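Local coordinates for N-acetylcysteine deacetylase (Bacillus subtilis, PDB 1YSJ), which probably catalyses the deacetylation of N-acetylcysteine to cysteine and acetate, using two divalent metal ions per subunit, in the pathway that degrades S-(2-succino)cysteine, at residues F126-A129 / S130-T134; Q319-G322 / T323-N326; E349-A352 / L353-K357; Q390-A393 / E394-V397. The protein carries 1 engineered substitution. One frame throughout, in Å; residues are numbered along the deposited sequence. Where two conformers were deposited one is given.

Contact 1. Residues F126-A129 / S130-T134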
ATOM      1  N   PHE A 126     -19.672  19.591  27.559  1.00 43.18           N
ATOM      2  CA  PHE A 126     -20.503  19.063  28.645  1.00 43.36           C
ATOM      3  C   PHE A 126     -19.702  18.604  29.870  1.00 42.80           C
ATOM      4  O   PHE A 126     -20.045  18.971  30.994  1.00 43.62           O
ATOM      5  CB  PHE A 126     -21.414  17.937  28.137  1.00 43.15           C
ATOM      6  CG  PHE A 126     -22.019  17.093  29.231  1.00 44.09           C
ATOM      7  CD1 PHE A 126     -23.078  17.571  29.997  1.00 42.35           C
ATOM      8  CD2 PHE A 126     -21.533  15.811  29.487  1.00 49.46           C
ATOM      9  CE1 PHE A 126     -23.636  16.794  31.008  1.00 42.60           C
ATOM     10  CE2 PHE A 126     -22.084  15.023  30.497  1.00 47.79           C
ATOM     11  CZ  PHE A 126     -23.139  15.516  31.259  1.00 45.70           C
ATOM     12  N   HIS A 127     -18.654  17.806  29.659  1.00 41.65           N
ATOM     13  CA  HIS A 127     -17.814  17.337  30.768  1.00 42.00           C
ATOM     14  C   HIS A 127     -17.247  18.509  31.556  1.00 43.13           C
ATOM     15  O   HIS A 127     -17.305  18.516  32.789  1.00 42.93           O
ATOM     16  CB  HIS A 127     -16.658  16.450  30.289  1.00 41.66           C
ATOM     17  CG  HIS A 127     -17.094  15.226  29.547  1.00 42.40           C
ATOM     18  ND1 HIS A 127     -16.296  14.604  28.611  1.00 41.46           N
ATOM     19  CD2 HIS A 127     -18.247  14.517  29.589  1.00 40.56           C
ATOM     20  CE1 HIS A 127     -16.936  13.560  28.115  1.00 42.90           C
ATOM     21  NE2 HIS A 127     -18.123  13.490  28.688  1.00 41.17           N
ATOM     22  N   THR A 128     -16.712  19.492  30.826  1.00 42.38           N
ATOM     23  CA  THR A 128     -16.108  20.687  31.411  1.00 42.45           C
ATOM     24  C   THR A 128     -17.105  21.494  32.243  1.00 42.54           C
ATOM     25  O   THR A 128     -16.852  21.762  33.419  1.00 44.14           O
ATOM     26  CB  THR A 128     -15.447  21.575  30.318  1.00 44.00           C
ATOM     27  OG1 THR A 128     -14.353  20.857  29.729  1.00 43.55           O
ATOM     28  CG2 THR A 128     -14.938  22.895  30.898  1.00 40.85           C
ATOM     29  N   ALA A 129     -18.233  21.860  31.639  1.00 42.11           N
ATOM     30  CA  ALA A 129     -19.271  22.631  32.335  1.00 43.42           C
ATOM     31  C   ALA A 129     -19.804  21.917  33.585  1.00 42.94           C
ATOM     32  O   ALA A 129     -20.005  22.555  34.616  1.00 43.40           O
ATOM     33  CB  ALA A 129     -20.407  22.985  31.391  1.00 42.67           C
ATOM     34  N   SER A 130     -20.004  20.600  33.486  1.00 42.87           N
ATOM     35  CA  SER A 130     -20.439  19.765  34.615  1.00 41.99           C
ATOM     36  C   SER A 130     -19.482  19.831  35.793  1.00 42.32           C
ATOM     37  O   SER A 130     -19.909  20.053  36.926  1.00 44.73           O
ATOM     38  CB  SER A 130     -20.595  18.302  34.189  1.00 41.30           C
ATOM     39  OG  SER A 130     -21.708  18.128  33.332  1.00 42.86           O
ATOM     40  N   ILE A 131     -18.192  19.642  35.518  1.00 41.16           N
ATOM     41  CA  ILE A 131     -17.164  19.610  36.561  1.00 41.66           C
ATOM     42  C   ILE A 131     -16.871  21.013  37.127  1.00 43.05           C
ATOM     43  O   ILE A 131     -16.387  21.147  38.258  1.00 43.08           O
ATOM     44  CB  ILE A 131     -15.873  18.863  36.073  1.00 41.87           C
ATOM     45  CG1 ILE A 131     -16.188  17.406  35.693  1.00 41.37           C
ATOM     46  CG2 ILE A 131     -14.749  18.889  37.115  1.00 44.48           C
ATOM     47  CD1 ILE A 131     -16.969  16.615  36.745  1.00 41.58           C
ATOM     48  N   ILE A 132     -17.177  22.053  36.351  1.00 41.97           N
ATOM     49  CA  ILE A 132     -17.149  23.412  36.888  1.00 41.00           C
ATOM     50  C   ILE A 132     -18.314  23.553  37.869  1.00 40.69           C
ATOM     51  O   ILE A 132     -18.154  24.118  38.960  1.00 40.57           O
ATOM     52  CB  ILE A 132     -17.219  24.504  35.788  1.00 40.75           C
ATOM     53  CG1 ILE A 132     -15.914  24.557  34.997  1.00 37.80           C
ATOM     54  CG2 ILE A 132     -17.502  25.874  36.406  1.00 37.70           C
ATOM     55  CD1 ILE A 132     -15.978  25.429  33.752  1.00 41.48           C
ATOM     56  N   GLY A 133     -19.472  23.023  37.478  1.00 39.38           N
ATOM     57  CA  GLY A 133     -20.626  22.929  38.373  1.00 39.87           C
ATOM     58  C   GLY A 133     -20.279  22.266  39.695  1.00 39.92           C
ATOM     59  O   GLY A 133     -20.569  22.810  40.764  1.00 41.52           O
ATOM     60  N   THR A 134     -19.646  21.094  39.613  1.00 39.95           N
ATOM     61  CA  THR A 134     -19.196  20.347  40.787  1.00 40.30           C
ATOM     62  C   THR A 134     -18.347  21.220  41.709  1.00 41.08           C
ATOM     63  O   THR A 134     -18.577  21.258  42.922  1.00 40.50           O
ATOM     64  CB  THR A 134     -18.397  19.088  40.377  1.00 40.30           C
ATOM     65  OG1 THR A 134     -19.232  18.231  39.596  1.00 41.28           O
ATOM     66  CG2 THR A 134     -17.914  18.314  41.604  1.00 41.77           C
TER

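Contact 2. Residues Q319-G322 / T323-N326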
ATOM      1  N   GLN A 319      -9.207   0.968  33.805  0.50 38.89           N
ATOM      2  CA  GLN A 319      -9.447  -0.040  34.835  0.50 39.02           C
ATOM      3  C   GLN A 319      -9.997   0.621  36.100  0.50 38.42           C
ATOM      4  O   GLN A 319      -9.311   1.429  36.728  0.50 38.22           O
ATOM      5  CB  GLN A 319      -8.140  -0.779  35.150  0.50 39.52           C
ATOM      6  CG  GLN A 319      -8.279  -1.980  36.079  0.50 39.54           C
ATOM      7  CD  GLN A 319      -8.519  -3.281  35.340  0.50 39.02           C
ATOM      8  OE1 GLN A 319      -8.327  -3.368  34.128  0.50 41.22           O
ATOM      9  NE2 GLN A 319      -8.932  -4.308  36.074  0.50 41.14           N
ATOM     10  N   ASN A 320     -11.228   0.273  36.468  1.00 38.48           N
ATOM     11  CA  ASN A 320     -11.881   0.855  37.648  1.00 38.11           C
ATOM     12  C   ASN A 320     -11.603   0.091  38.946  1.00 39.08           C
ATOM     13  O   ASN A 320     -11.770  -1.130  39.012  1.00 35.75           O
ATOM     14  CB  ASN A 320     -13.387   1.022  37.415  1.00 37.67           C
ATOM     15  CG  ASN A 320     -13.711   2.148  36.439  1.00 35.68           C
ATOM     16  OD1 ASN A 320     -12.937   3.086  36.274  1.00 36.76           O
ATOM     17  ND2 ASN A 320     -14.865   2.057  35.791  1.00 29.36           N
ATOM     18  N   ASP A 321     -11.170   0.831  39.969  1.00 40.81           N
ATOM     19  CA  ASP A 321     -10.852   0.271  41.285  1.00 41.71           C
ATOM     20  C   ASP A 321     -12.136  -0.044  42.045  1.00 41.94           C
ATOM     21  O   ASP A 321     -12.989   0.827  42.223  1.00 41.30           O
ATOM     22  CB  ASP A 321      -9.991   1.253  42.088  1.00 42.00           C
ATOM     23  CG  ASP A 321      -9.195   0.578  43.198  1.00 46.90           C
ATOM     24  OD1 ASP A 321      -9.798  -0.083  44.076  1.00 49.51           O
ATOM     25  OD2 ASP A 321      -7.952   0.723  43.202  1.00 51.53           O
ATOM     26  N   GLY A 322     -12.256  -1.292  42.497  1.00 42.57           N
ATOM     27  CA  GLY A 322     -13.431  -1.758  43.230  1.00 42.97           C
ATOM     28  C   GLY A 322     -13.649  -1.180  44.622  1.00 43.83           C
ATOM     29  O   GLY A 322     -14.714  -1.376  45.207  1.00 44.77           O
ATOM     30  N   THR A 323     -12.658  -0.473  45.163  1.00 43.53           N
ATOM     31  CA  THR A 323     -12.817   0.163  46.479  1.00 44.68           C
ATOM     32  C   THR A 323     -13.761   1.368  46.424  1.00 43.60           C
ATOM     33  O   THR A 323     -14.272   1.806  47.457  1.00 43.22           O
ATOM     34  CB  THR A 323     -11.469   0.614  47.107  1.00 45.22           C
ATOM     35  OG1 THR A 323     -10.884   1.651  46.308  1.00 50.12           O
ATOM     36  CG2 THR A 323     -10.495  -0.554  47.242  1.00 45.15           C
ATOM     37  N   PHE A 324     -13.991   1.886  45.218  1.00 41.50           N
ATOM     38  CA  PHE A 324     -14.839   3.064  45.018  1.00 41.35           C
ATOM     39  C   PHE A 324     -16.215   2.712  44.471  1.00 41.29           C
ATOM     40  O   PHE A 324     -17.071   3.591  44.309  1.00 41.35           O
ATOM     41  CB  PHE A 324     -14.146   4.079  44.107  1.00 40.06           C
ATOM     42  CG  PHE A 324     -12.783   4.464  44.581  1.00 43.19           C
ATOM     43  CD1 PHE A 324     -11.657   4.131  43.834  1.00 41.15           C
ATOM     44  CD2 PHE A 324     -12.619   5.130  45.800  1.00 41.01           C
ATOM     45  CE1 PHE A 324     -10.387   4.469  44.283  1.00 46.64           C
ATOM     46  CE2 PHE A 324     -11.352   5.470  46.261  1.00 42.93           C
ATOM     47  CZ  PHE A 324     -10.231   5.138  45.503  1.00 45.01           C
ATOM     48  N   LEU A 325     -16.418   1.425  44.203  1.00 39.37           N
ATOM     49  CA  LEU A 325     -17.668   0.926  43.638  1.00 40.26           C
ATOM     50  C   LEU A 325     -18.868   1.292  44.511  1.00 41.44           C
ATOM     51  O   LEU A 325     -19.857   1.837  44.017  1.00 41.62           O
ATOM     52  CB  LEU A 325     -17.582  -0.590  43.429  1.00 40.57           C
ATOM     53  CG  LEU A 325     -18.709  -1.307  42.685  1.00 39.77           C
ATOM     54  CD1 LEU A 325     -18.792  -0.845  41.240  1.00 39.98           C
ATOM     55  CD2 LEU A 325     -18.489  -2.811  42.760  1.00 37.63           C
ATOM     56  N   ASN A 326     -18.764   0.998  45.806  1.00 42.63           N
ATOM     57  CA  ASN A 326     -19.810   1.332  46.771  1.00 43.97           C
ATOM     58  C   ASN A 326     -20.126   2.826  46.800  1.00 43.85           C
ATOM     59  O   ASN A 326     -21.295   3.215  46.786  1.00 43.58           O
ATOM     60  CB  ASN A 326     -19.434   0.835  48.173  1.00 43.89           C
ATOM     61  CG  ASN A 326     -19.609  -0.676  48.340  1.00 46.48           C
ATOM     62  OD1 ASN A 326     -19.555  -1.188  49.458  1.00 46.93           O
ATOM     63  ND2 ASN A 326     -19.818  -1.391  47.235  1.00 46.27           N
TER
HETATM   64  O   HOH W   1     -16.389  -0.566  46.988  1.00 48.31           O

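Contact 3. Residues E349-A352 / L353-K357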
ATOM      1  N   GLU A 349      -9.263   5.827  26.282  1.00 48.81           N
ATOM      2  CA  GLU A 349      -9.334   7.102  26.976  1.00 47.30           C
ATOM      3  C   GLU A 349      -8.029   7.296  27.738  1.00 45.99           C
ATOM      4  O   GLU A 349      -7.555   6.373  28.399  1.00 45.67           O
ATOM      5  CB  GLU A 349     -10.532   7.114  27.927  1.00 45.85           C
ATOM      6  CG  GLU A 349     -11.471   8.319  27.763  1.00 47.01           C
ATOM      7  CD  GLU A 349     -10.969   9.591  28.444  1.00 54.44           C
ATOM      8  OE1 GLU A 349     -11.727  10.587  28.469  1.00 59.43           O
ATOM      9  OE2 GLU A 349      -9.827   9.607  28.954  1.00 53.37           O
ATOM     10  N   ASP A 350      -7.441   8.488  27.645  1.00 45.48           N
ATOM     11  CA  ASP A 350      -6.152   8.715  28.301  1.00 44.31           C
ATOM     12  C   ASP A 350      -6.260   8.884  29.820  1.00 43.69           C
ATOM     13  O   ASP A 350      -5.246   8.949  30.514  1.00 42.77           O
ATOM     14  CB  ASP A 350      -5.307   9.801  27.605  1.00 44.86           C
ATOM     15  CG  ASP A 350      -5.797  11.220  27.849  1.00 46.86           C
ATOM     16  OD1 ASP A 350      -6.928  11.450  28.334  1.00 51.36           O
ATOM     17  OD2 ASP A 350      -5.010  12.134  27.531  1.00 51.94           O
ATOM     18  N   PHE A 351      -7.496   8.895  30.322  1.00 41.92           N
ATOM     19  CA  PHE A 351      -7.767   8.786  31.753  1.00 42.48           C
ATOM     20  C   PHE A 351      -7.113   7.525  32.333  1.00 43.37           C
ATOM     21  O   PHE A 351      -6.740   7.498  33.509  1.00 42.94           O
ATOM     22  CB  PHE A 351      -9.281   8.779  32.013  1.00 41.86           C
ATOM     23  CG  PHE A 351      -9.655   8.752  33.472  1.00 39.99           C
ATOM     24  CD1 PHE A 351      -9.732   9.928  34.204  1.00 37.64           C
ATOM     25  CD2 PHE A 351      -9.934   7.544  34.113  1.00 41.86           C
ATOM     26  CE1 PHE A 351     -10.076   9.908  35.559  1.00 36.11           C
ATOM     27  CE2 PHE A 351     -10.278   7.514  35.472  1.00 37.02           C
ATOM     28  CZ  PHE A 351     -10.348   8.700  36.191  1.00 35.26           C
ATOM     29  N   ALA A 352      -6.969   6.496  31.495  1.00 43.58           N
ATOM     30  CA  ALA A 352      -6.329   5.226  31.873  1.00 43.05           C
ATOM     31  C   ALA A 352      -4.889   5.403  32.350  1.00 43.42           C
ATOM     32  O   ALA A 352      -4.419   4.661  33.212  1.00 42.41           O
ATOM     33  CB  ALA A 352      -6.378   4.250  30.715  1.00 42.71           C
ATOM     34  N   LEU A 353      -4.200   6.389  31.778  1.00 44.42           N
ATOM     35  CA  LEU A 353      -2.839   6.733  32.181  1.00 43.88           C
ATOM     36  C   LEU A 353      -2.760   7.159  33.651  1.00 42.98           C
ATOM     37  O   LEU A 353      -1.801   6.818  34.345  1.00 42.28           O
ATOM     38  CB  LEU A 353      -2.266   7.827  31.276  1.00 42.97           C
ATOM     39  CG  LEU A 353      -1.760   7.435  29.885  1.00 44.18           C
ATOM     40  CD1 LEU A 353      -1.318   8.678  29.141  1.00 42.25           C
ATOM     41  CD2 LEU A 353      -0.615   6.420  29.948  1.00 40.37           C
ATOM     42  N   TYR A 354      -3.771   7.889  34.121  1.00 41.59           N
ATOM     43  CA  TYR A 354      -3.864   8.247  35.536  1.00 42.98           C
ATOM     44  C   TYR A 354      -3.971   7.011  36.421  1.00 42.67           C
ATOM     45  O   TYR A 354      -3.311   6.924  37.452  1.00 42.90           O
ATOM     46  CB  TYR A 354      -5.069   9.154  35.804  1.00 42.44           C
ATOM     47  CG  TYR A 354      -5.062  10.482  35.083  1.00 41.82           C
ATOM     48  CD1 TYR A 354      -6.149  10.867  34.304  1.00 43.11           C
ATOM     49  CD2 TYR A 354      -3.985  11.364  35.197  1.00 42.53           C
ATOM     50  CE1 TYR A 354      -6.164  12.083  33.650  1.00 46.92           C
ATOM     51  CE2 TYR A 354      -3.989  12.591  34.544  1.00 39.74           C
ATOM     52  CZ  TYR A 354      -5.083  12.942  33.774  1.00 44.37           C
ATOM     53  OH  TYR A 354      -5.107  14.148  33.117  1.00 44.33           O
ATOM     54  N   GLN A 355      -4.802   6.060  35.996  1.00 45.22           N
ATOM     55  CA  GLN A 355      -5.074   4.828  36.746  1.00 46.80           C
ATOM     56  C   GLN A 355      -3.903   3.849  36.802  1.00 47.56           C
ATOM     57  O   GLN A 355      -3.912   2.918  37.607  1.00 48.86           O
ATOM     58  CB  GLN A 355      -6.309   4.123  36.177  1.00 47.06           C
ATOM     59  CG  GLN A 355      -7.622   4.837  36.439  1.00 47.83           C
ATOM     60  CD  GLN A 355      -8.749   4.302  35.580  1.00 52.73           C
ATOM     61  OE1 GLN A 355      -9.892   4.191  36.029  1.00 56.33           O
ATOM     62  NE2 GLN A 355      -8.433   3.959  34.337  1.00 49.03           N
ATOM     63  N   GLU A 356      -2.905   4.050  35.944  1.00 48.91           N
ATOM     64  CA  GLU A 356      -1.659   3.290  36.021  1.00 50.74           C
ATOM     65  C   GLU A 356      -0.864   3.686  37.258  1.00 51.36           C
ATOM     66  O   GLU A 356      -0.036   2.918  37.743  1.00 52.96           O
ATOM     67  CB  GLU A 356      -0.794   3.527  34.780  1.00 51.12           C
ATOM     68  CG  GLU A 356      -1.167   2.702  33.563  1.00 51.26           C
ATOM     69  CD  GLU A 356      -0.032   2.613  32.553  1.00 56.19           C
ATOM     70  OE1 GLU A 356       0.292   1.486  32.121  1.00 58.50           O
ATOM     71  OE2 GLU A 356       0.545   3.663  32.195  1.00 59.29           O
ATOM     72  N   LYS A 357      -1.121   4.893  37.757  1.00 52.79           N
ATOM     73  CA  LYS A 357      -0.341   5.477  38.842  1.00 53.77           C
ATOM     74  C   LYS A 357      -1.071   5.432  40.184  1.00 52.73           C
ATOM     75  O   LYS A 357      -0.479   5.081  41.204  1.00 53.39           O
ATOM     76  CB  LYS A 357       0.038   6.925  38.497  1.00 55.13           C
ATOM     77  CG  LYS A 357       0.687   7.113  37.123  1.00 57.64           C
ATOM     78  CD  LYS A 357       2.012   6.360  37.001  1.00 62.12           C
ATOM     79  CE  LYS A 357       2.775   6.796  35.764  1.00 64.45           C
ATOM     80  NZ  LYS A 357       3.722   5.749  35.297  1.00 64.83           N
TER

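Contact 4. Residues Q390-A393 / E394-V397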
ATOM      1  N   GLN A 390     -23.934  17.447  40.317  1.00 40.06           N
ATOM      2  CA  GLN A 390     -24.376  16.959  41.624  1.00 40.74           C
ATOM      3  C   GLN A 390     -23.749  15.613  41.986  1.00 40.14           C
ATOM      4  O   GLN A 390     -23.360  15.396  43.139  1.00 40.52           O
ATOM      5  CB  GLN A 390     -25.902  16.835  41.670  1.00 40.03           C
ATOM      6  CG  GLN A 390     -26.670  18.140  41.510  1.00 38.99           C
ATOM      7  CD  GLN A 390     -28.168  17.979  41.758  1.00 43.34           C
ATOM      8  OE1 GLN A 390     -28.857  18.941  42.109  1.00 45.70           O
ATOM      9  NE2 GLN A 390     -28.676  16.761  41.586  1.00 39.52           N
ATOM     10  N   TYR A 391     -23.660  14.718  41.004  1.00 38.65           N
ATOM     11  CA  TYR A 391     -23.110  13.382  41.220  1.00 39.18           C
ATOM     12  C   TYR A 391     -21.672  13.406  41.738  1.00 39.13           C
ATOM     13  O   TYR A 391     -21.349  12.735  42.720  1.00 37.12           O
ATOM     14  CB  TYR A 391     -23.180  12.543  39.938  1.00 39.95           C
ATOM     15  CG  TYR A 391     -22.628  11.148  40.109  1.00 38.49           C
ATOM     16  CD1 TYR A 391     -23.373  10.160  40.756  1.00 38.68           C
ATOM     17  CD2 TYR A 391     -21.352  10.818  39.641  1.00 36.61           C
ATOM     18  CE1 TYR A 391     -22.866   8.874  40.927  1.00 42.11           C
ATOM     19  CE2 TYR A 391     -20.837   9.536  39.803  1.00 38.12           C
ATOM     20  CZ  TYR A 391     -21.602   8.568  40.448  1.00 42.28           C
ATOM     21  OH  TYR A 391     -21.107   7.296  40.615  1.00 41.80           O
ATOM     22  N   PHE A 392     -20.818  14.174  41.066  1.00 39.51           N
ATOM     23  CA  PHE A 392     -19.407  14.243  41.415  1.00 40.11           C
ATOM     24  C   PHE A 392     -19.152  15.049  42.684  1.00 40.89           C
ATOM     25  O   PHE A 392     -18.160  14.818  43.377  1.00 42.23           O
ATOM     26  CB  PHE A 392     -18.582  14.768  40.238  1.00 40.58           C
ATOM     27  CG  PHE A 392     -18.295  13.724  39.202  1.00 41.81           C
ATOM     28  CD1 PHE A 392     -19.165  13.526  38.130  1.00 42.97           C
ATOM     29  CD2 PHE A 392     -17.170  12.915  39.308  1.00 43.39           C
ATOM     30  CE1 PHE A 392     -18.908  12.547  37.178  1.00 42.42           C
ATOM     31  CE2 PHE A 392     -16.897  11.930  38.350  1.00 44.83           C
ATOM     32  CZ  PHE A 392     -17.765  11.744  37.291  1.00 41.59           C
ATOM     33  N   ALA A 393     -20.050  15.984  42.988  1.00 40.48           N
ATOM     34  CA  ALA A 393     -20.004  16.707  44.256  1.00 39.99           C
ATOM     35  C   ALA A 393     -20.310  15.763  45.420  1.00 41.01           C
ATOM     36  O   ALA A 393     -19.641  15.809  46.455  1.00 41.77           O
ATOM     37  CB  ALA A 393     -20.971  17.880  44.241  1.00 39.36           C
ATOM     38  N   GLU A 394     -21.306  14.898  45.242  1.00 40.13           N
ATOM     39  CA  GLU A 394     -21.683  13.960  46.293  1.00 41.18           C
ATOM     40  C   GLU A 394     -20.675  12.820  46.411  1.00 40.66           C
ATOM     41  O   GLU A 394     -20.357  12.383  47.519  1.00 40.52           O
ATOM     42  CB  GLU A 394     -23.097  13.421  46.069  1.00 41.16           C
ATOM     43  CG  GLU A 394     -23.766  12.895  47.334  1.00 43.87           C
ATOM     44  CD  GLU A 394     -23.979  13.971  48.402  1.00 49.52           C
ATOM     45  OE1 GLU A 394     -24.273  15.139  48.047  1.00 51.32           O
ATOM     46  OE2 GLU A 394     -23.861  13.639  49.602  1.00 46.73           O
ATOM     47  N   LEU A 395     -20.169  12.362  45.268  1.00 40.48           N
ATOM     48  CA  LEU A 395     -19.118  11.347  45.222  1.00 39.75           C
ATOM     49  C   LEU A 395     -17.858  11.806  45.958  1.00 40.63           C
ATOM     50  O   LEU A 395     -17.296  11.053  46.750  1.00 40.82           O
ATOM     51  CB  LEU A 395     -18.791  10.970  43.773  1.00 39.51           C
ATOM     52  CG  LEU A 395     -17.737   9.886  43.523  1.00 38.65           C
ATOM     53  CD1 LEU A 395     -18.199   8.523  44.037  1.00 41.41           C
ATOM     54  CD2 LEU A 395     -17.393   9.812  42.050  1.00 38.54           C
ATOM     55  N   ALA A 396     -17.435  13.043  45.702  1.00 41.99           N
ATOM     56  CA  ALA A 396     -16.267  13.630  46.369  1.00 42.50           C
ATOM     57  C   ALA A 396     -16.387  13.608  47.895  1.00 43.15           C
ATOM     58  O   ALA A 396     -15.444  13.212  48.587  1.00 42.61           O
ATOM     59  CB  ALA A 396     -16.030  15.047  45.876  1.00 43.55           C
ATOM     60  N   VAL A 397     -17.548  14.026  48.402  1.00 42.72           N
ATOM     61  CA  VAL A 397     -17.831  14.023  49.839  1.00 42.63           C
ATOM     62  C   VAL A 397     -17.791  12.600  50.419  1.00 43.22           C
ATOM     63  O   VAL A 397     -17.203  12.372  51.480  1.00 42.27           O
ATOM     64  CB  VAL A 397     -19.194  14.700  50.156  1.00 42.77           C
ATOM     65  CG1 VAL A 397     -19.557  14.556  51.634  1.00 40.49           C
ATOM     66  CG2 VAL A 397     -19.169  16.173  49.754  1.00 42.48           C
TER

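Contact 1. Residues F126-A129 / S130-T134
Ser130 OG sits over one face of the Phe126 ring, 3.3 Å from CE1 and displaced toward the rim, while donating to the carbonyl oxygen of the same phenylalanine, Phe126 O, at 3.0 Å. The ring is carried there because Phe126 holds CG trans to its backbone N (chi1 164°), which lays it along the helix toward the next turn. Phe126 O therefore has two donors, Ser130 OG and Ser130 N, which arrive from opposite faces of the carbonyl plane; the hydroxyl stands 38° out of that plane. With an alanine at Ser130, Phe126 O would probably keep its backbone donor alone, and a gap would open over the ring face. Two residues on, Thr128 and Ile132 lie side by side and point the same way, with Thr128 CG2 4.0 Å from Ile132 CD1; both also pack on Phe153 of strand 148-154. His127 has partners outside the helix, ND1 bonded to Asp97 OD1 and NE2 to Asn183 N, and its ring meets those of His124 and His182, two nickel ligands. This is a regular alpha-helix, 124-139, buried between strands and helix 384-402, whose first turn supplies a ligand to the dinuclear metal site of the M20 peptidases.

Contact 2. Residues Q319-G322 / T323-N326
Asp321 and Thr323 are brought together by two torsions: a chi1 of -158° swings the Asp321 carboxylate to the side opposite its own N, and Thr323 sets OG1 between its N and carbonyl carbon (chi1 65°). The hydroxyl and the amide of Thr323 then both face one carboxylate oxygen. Thr323 N reaches Asp321 OD1 at 3.1 Å in a nearly straight bond, N-H...O 167°, using the anti lone pair. Thr323 OG1 donates to that same Asp321 OD1 at 3.0 Å, but from well above the carboxylate plane. The two side chains cross obliquely, and Thr323 OG1 also lies over the centre of the Phe324 ring, on one face of it. Were Asp321 an alanine, Thr323 N and Thr323 OG1 would probably both lose this acceptor, and the hydroxyl would be set free to turn.

Nearer the backbone, Asp321 CB is 3.8 Å from Phe324 CD1, so the aspartate's aliphatic carbon packs against the phenylalanine. The backbone bonds that round the turn are weak: Phe324 N to Asp321 O, and Leu325 N to Gly322 O at 3.4 Å. Water 1 adds a bridge, donating to Gly322 O at 2.6 Å and accepting from Asn326 N. Phe324 turns inward to meet Phe179 edge-to-face and to touch Phe361.

The bond from Thr323 N to Asp321 OD1 closes an Asx turn between strand 306-320 and helix 325-334. With its backbone bonds long, this surface turn probably owes much of its shape to one carboxylate oxygen, whose negative charge the two donors would help to offset.

Contact 3. Residues E349-A352 / L353-K357
The aromatic contact is between Phe351 and Tyr354, an offset edge-to-face pair in which the tyrosine's edge is directed at the phenylalanine's face. The ring planes stand 75° apart and the centroids of Phe351 and Tyr354 are 5.8 Å apart, with Phe351 CD1 3.7 Å from Tyr354 CD1. A chi1 of -177° points the Phe351 ring away from its own N and alongside the next turn; on the CD2 and CE2 side of that ring lies the extended chain of Gln355, Gln355 CG being 3.9 Å from Phe351 CE2.

Among the polar contacts, Glu349 OE2 caps the start of the helix by accepting from Phe351 N at 2.8 Å, nearly along its C-O axis. Leu353 N bonds to Asp350 O at 3.0 Å, from high above the carbonyl plane. Further along, the bonds from Tyr354 N and Gln355 N to Phe351 O are weak, as is Glu356 N to Ala352 O.

The carboxylates also reach outside: Glu349 and Asp350 form salt bridges with Arg95, and Asp350 also binds Gln154 and Ala163 N. Tyr354 OH bonds to Gln154 as well. The short helix 351-355 thus pairs weak backbone bonds with buried carboxylates whose charge Arg95 would probably offset only in part, Asp97 adding a like charge beside Glu349.

Contact 4. Residues Q390-A393 / E394-V397
Leu395 and Tyr391 meet across one helical turn, and the leucine is worth following outward. Its CB lies 3.3 Å from Tyr391 O, the carbonyl that also accepts from Leu395 N. From CB the chain heads off opposite N (chi1 -178°), beside its own carbonyl carbon, and with chi2 at 66° CD2 carries it on, nearly anti to CA, to reach two rings. At that tip, Leu395 CD2 is 4.1 Å from Tyr391 CE2 and equally far from Phe392 CD2. The leucine crosses the tyrosine at a slant but runs side by side with Phe392, pointing the same way. The two rings touch each other too: Tyr391 CD2 stands 3.7 Å above one face of Phe392, toward its rim.

Outward from here, Leu395 packs on Ala327 and Ala331 of helix 325-334, Tyr391 OH bonds to Ala328 O, and Phe392 rests on Ile131 and Thr134 of helix 124-139. Glu394, bent at its second torsion, forms salt bridges with Arg334 and Arg141.

Backbone bonds hold the turn, Leu395 N to Tyr391 O at 2.8 Å and Ala396 N to Phe392 O at 3.0 Å. The chemistry toward the neighbouring helices is thus mainly apolar, with one tyrosine hydroxyl bond among the packing, while the charge of Glu394 is probably balanced by its two arginines.

Overall arrangement
Contacts 1, 3 and 4 are largely buried, whereas contact 2 lies at the surface, where a strand passes into a helix. Contacts 1 and 4 sit on neighbouring helices, 124-139 and 384-402, which touch directly: Thr134 CG2 is 3.5 Å from Ala393 N. Helix 325-334, into which contact 2 leads, is also one that contact 4 packs on. Contact 3 comes close to contact 2 where the Gln355 side chain touches Asn320. Regular helical bonds carry contacts 1 and 4, with one weak exception in contact 4; contacts 2 and 3 depend more on carboxylates, binding threonine in one and capping a helix in the other. Only contacts 1 and 3 lie within about 8 Å of a nickel ion.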